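Local coordinates for uncharacterized protein (Enterococcus faecalis, PDB 3B48) that probably serves as the phosphoryl donor subunit of a dihydroxyacetone kinase complex, passing phosphate from phosphoenolpyruvate along histidines toward dihydroxyacetone, at residues E33-S38 with S63-L68. Residues are numbered along the deposited sequence; the frame is centred on the assembly and turned at random.
Sequences EITIHS and SDREFL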
loop_
_atom_site.group_PDB
_atom_site.type_symbol
_atom_site.label_atom_id
_atom_site.label_comp_id
_atom_site.label_asym_id
_atom_site.label_seq_id
_atom_site.Cartn_x
_atom_site.Cartn_y
_atom_site.Cartn_z
ATOM N N GLU B 33 -19.648 3.300 -4.622
ATOM C CA GLU B 33 -19.782 4.273 -5.704
ATOM C C GLU B 33 -18.542 4.336 -6.610
ATOM O O GLU B 33 -18.287 5.342 -7.246
ATOM C CB GLU B 33 -20.163 5.686 -5.140
ATOM N N ILE B 34 -17.775 3.249 -6.688
ATOM C CA ILE B 34 -16.586 3.235 -7.544
ATOM C C ILE B 34 -16.219 1.807 -7.949
ATOM O O ILE B 34 -16.401 0.853 -7.159
ATOM C CB ILE B 34 -15.422 4.002 -6.876
ATOM C CG1 ILE B 34 -14.309 4.311 -7.879
ATOM C CG2 ILE B 34 -14.925 3.272 -5.607
ATOM C CD1 ILE B 34 -13.545 5.561 -7.523
ATOM N N THR B 35 -15.770 1.653 -9.186
ATOM C CA THR B 35 -15.285 0.349 -9.664
ATOM C C THR B 35 -13.768 0.249 -9.438
ATOM O O THR B 35 -13.037 1.184 -9.729
ATOM C CB THR B 35 -15.701 0.084 -11.115
ATOM O OG1 THR B 35 -17.129 0.199 -11.191
ATOM C CG2 THR B 35 -15.326 -1.362 -11.557
ATOM N N ILE B 36 -13.323 -0.865 -8.853
ATOM C CA ILE B 36 -11.898 -1.142 -8.580
ATOM C C ILE B 36 -11.440 -2.262 -9.503
ATOM O O ILE B 36 -12.100 -3.275 -9.596
ATOM C CB ILE B 36 -11.643 -1.613 -7.112
ATOM C CG1 ILE B 36 -12.322 -0.711 -6.074
ATOM C CG2 ILE B 36 -10.172 -1.714 -6.807
ATOM C CD1 ILE B 36 -11.983 0.751 -6.181
ATOM N N HIS B 37 -10.296 -2.077 -10.156
ATOM C CA HIS B 37 -9.711 -3.108 -11.013
ATOM C C HIS B 37 -8.394 -3.580 -10.364
ATOM O O HIS B 37 -7.521 -2.751 -10.077
ATOM C CB HIS B 37 -9.466 -2.553 -12.426
ATOM C CG HIS B 37 -10.707 -2.031 -13.098
ATOM N ND1 HIS B 37 -11.489 -2.804 -13.928
ATOM C CD2 HIS B 37 -11.314 -0.823 -13.036
ATOM C CE1 HIS B 37 -12.501 -2.089 -14.374
ATOM N NE2 HIS B 37 -12.424 -0.884 -13.840
ATOM N N SER B 38 -8.273 -4.888 -10.095
ATOM C CA SER B 38 -7.015 -5.442 -9.643
ATOM C C SER B 38 -6.117 -5.705 -10.851
ATOM O O SER B 38 -6.350 -6.659 -11.626
ATOM C CB SER B 38 -7.223 -6.729 -8.826
ATOM O OG SER B 38 -5.962 -7.307 -8.516
ATOM N N SER B 63 -17.128 4.795 -21.989
ATOM C CA SER B 63 -16.413 6.054 -22.278
ATOM C C SER B 63 -16.716 7.166 -21.247
ATOM O O SER B 63 -16.122 8.251 -21.278
ATOM C CB SER B 63 -16.792 6.544 -23.680
ATOM O OG SER B 63 -16.742 5.490 -24.626
ATOM N N ASP B 64 -17.651 6.892 -20.347
ATOM C CA ASP B 64 -18.113 7.914 -19.439
ATOM C C ASP B 64 -17.565 7.770 -18.035
ATOM O O ASP B 64 -18.177 8.257 -17.088
ATOM C CB ASP B 64 -19.651 8.021 -19.458
ATOM C CG ASP B 64 -20.362 6.736 -19.052
ATOM O OD1 ASP B 64 -19.710 5.691 -18.834
ATOM O OD2 ASP B 64 -21.611 6.793 -18.955
ATOM N N ARG B 65 -16.418 7.095 -17.922
ATOM C CA ARG B 65 -15.669 6.985 -16.678
ATOM C C ARG B 65 -14.461 7.946 -16.581
ATOM O O ARG B 65 -13.788 8.271 -17.573
ATOM C CB ARG B 65 -15.131 5.550 -16.447
ATOM C CG ARG B 65 -15.892 4.377 -17.063
ATOM C CD ARG B 65 -17.217 4.105 -16.401
ATOM N NE ARG B 65 -17.088 3.689 -15.008
ATOM C CZ ARG B 65 -18.078 3.208 -14.266
ATOM N NH1 ARG B 65 -19.294 3.060 -14.781
ATOM N NH2 ARG B 65 -17.852 2.871 -13.007
ATOM N N GLU B 66 -14.196 8.369 -15.352
ATOM C CA GLU B 66 -12.893 8.906 -14.959
ATOM C C GLU B 66 -12.052 7.782 -14.418
ATOM O O GLU B 66 -12.503 7.042 -13.543
ATOM C CB GLU B 66 -13.060 9.966 -13.869
ATOM C CG GLU B 66 -14.066 11.015 -14.273
ATOM C CD GLU B 66 -13.652 11.751 -15.542
ATOM O OE1 GLU B 66 -12.426 11.786 -15.845
ATOM O OE2 GLU B 66 -14.558 12.304 -16.213
ATOM N N PHE B 67 -10.841 7.640 -14.941
ATOM C CA PHE B 67 -9.968 6.521 -14.542
ATOM C C PHE B 67 -8.800 7.011 -13.715
ATOM O O PHE B 67 -7.943 7.762 -14.219
ATOM C CB PHE B 67 -9.450 5.742 -15.752
ATOM C CG PHE B 67 -10.540 5.197 -16.649
ATOM C CD1 PHE B 67 -11.167 3.976 -16.351
ATOM C CD2 PHE B 67 -10.917 5.891 -17.805
ATOM C CE1 PHE B 67 -12.162 3.468 -17.166
ATOM C CE2 PHE B 67 -11.911 5.407 -18.633
ATOM C CZ PHE B 67 -12.542 4.193 -18.332
ATOM N N LEU B 68 -8.782 6.562 -12.457
ATOM C CA LEU B 68 -7.739 6.899 -11.460
ATOM C C LEU B 68 -6.718 5.787 -11.296
ATOM O O LEU B 68 -7.062 4.659 -10.899
ATOM C CB LEU B 68 -8.373 7.209 -10.096
ATOM C CG LEU B 68 -9.675 8.020 -10.049
ATOM C CD1 LEU B 68 -9.877 8.598 -8.653
ATOM C CD2 LEU B 68 -9.804 9.121 -11.123
#
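Strands 35-38 and 66-71 of the parallel sheet in this EIIA-man type domain reach each other across strand 6-11, which lies between them, and Thr35 meets Arg65 across the start of that middle strand. With a strand between them, the nearest CA atoms, Thr35 CA and Phe67 CA, are 9.5 Å apart. The long side chain of Arg65 bridges most of this gap. Arg65 leaves the backbone with CG anti to the carbonyl carbon, then bends at chi2 (-71°) and chi3 (-64°). The bends swing the guanidinium over toward the edge strand 35-38. Its NH2 stops 3.3 Å from Thr35 OG1 and 4.0 Å from Thr35 CB. The two side chains cross at about a right angle. OG1 meets the guanidinium obliquely, and the angle is too poor for a hydrogen bond. The firm partner of Arg65 is on the middle strand: NE forms a salt bridge with Asp7 OD1. NH2 adds a weak hydrogen bond to Ala6 O. Asp7 OD2 also accepts a hydrogen bond from His37 NE2, so one carboxylate links residues from both flanking segments. His37 NE2 and Arg65 NE themselves remain 6.6 Å apart. Thr35 is tied to the same middle strand by backbone hydrogen bonds with Ala6 and Ile8. At the root of the arginine, Arg65 CB sits 3.5 Å above the plane of the Phe67 ring, displaced toward its rim. The buried surface is small, 115 Å² in all, and the contact lies at the surface of the domain. Asp7 probably does most to position the guanidinium, while the threonine hydroxyl is a polar neighbour without a directed bond.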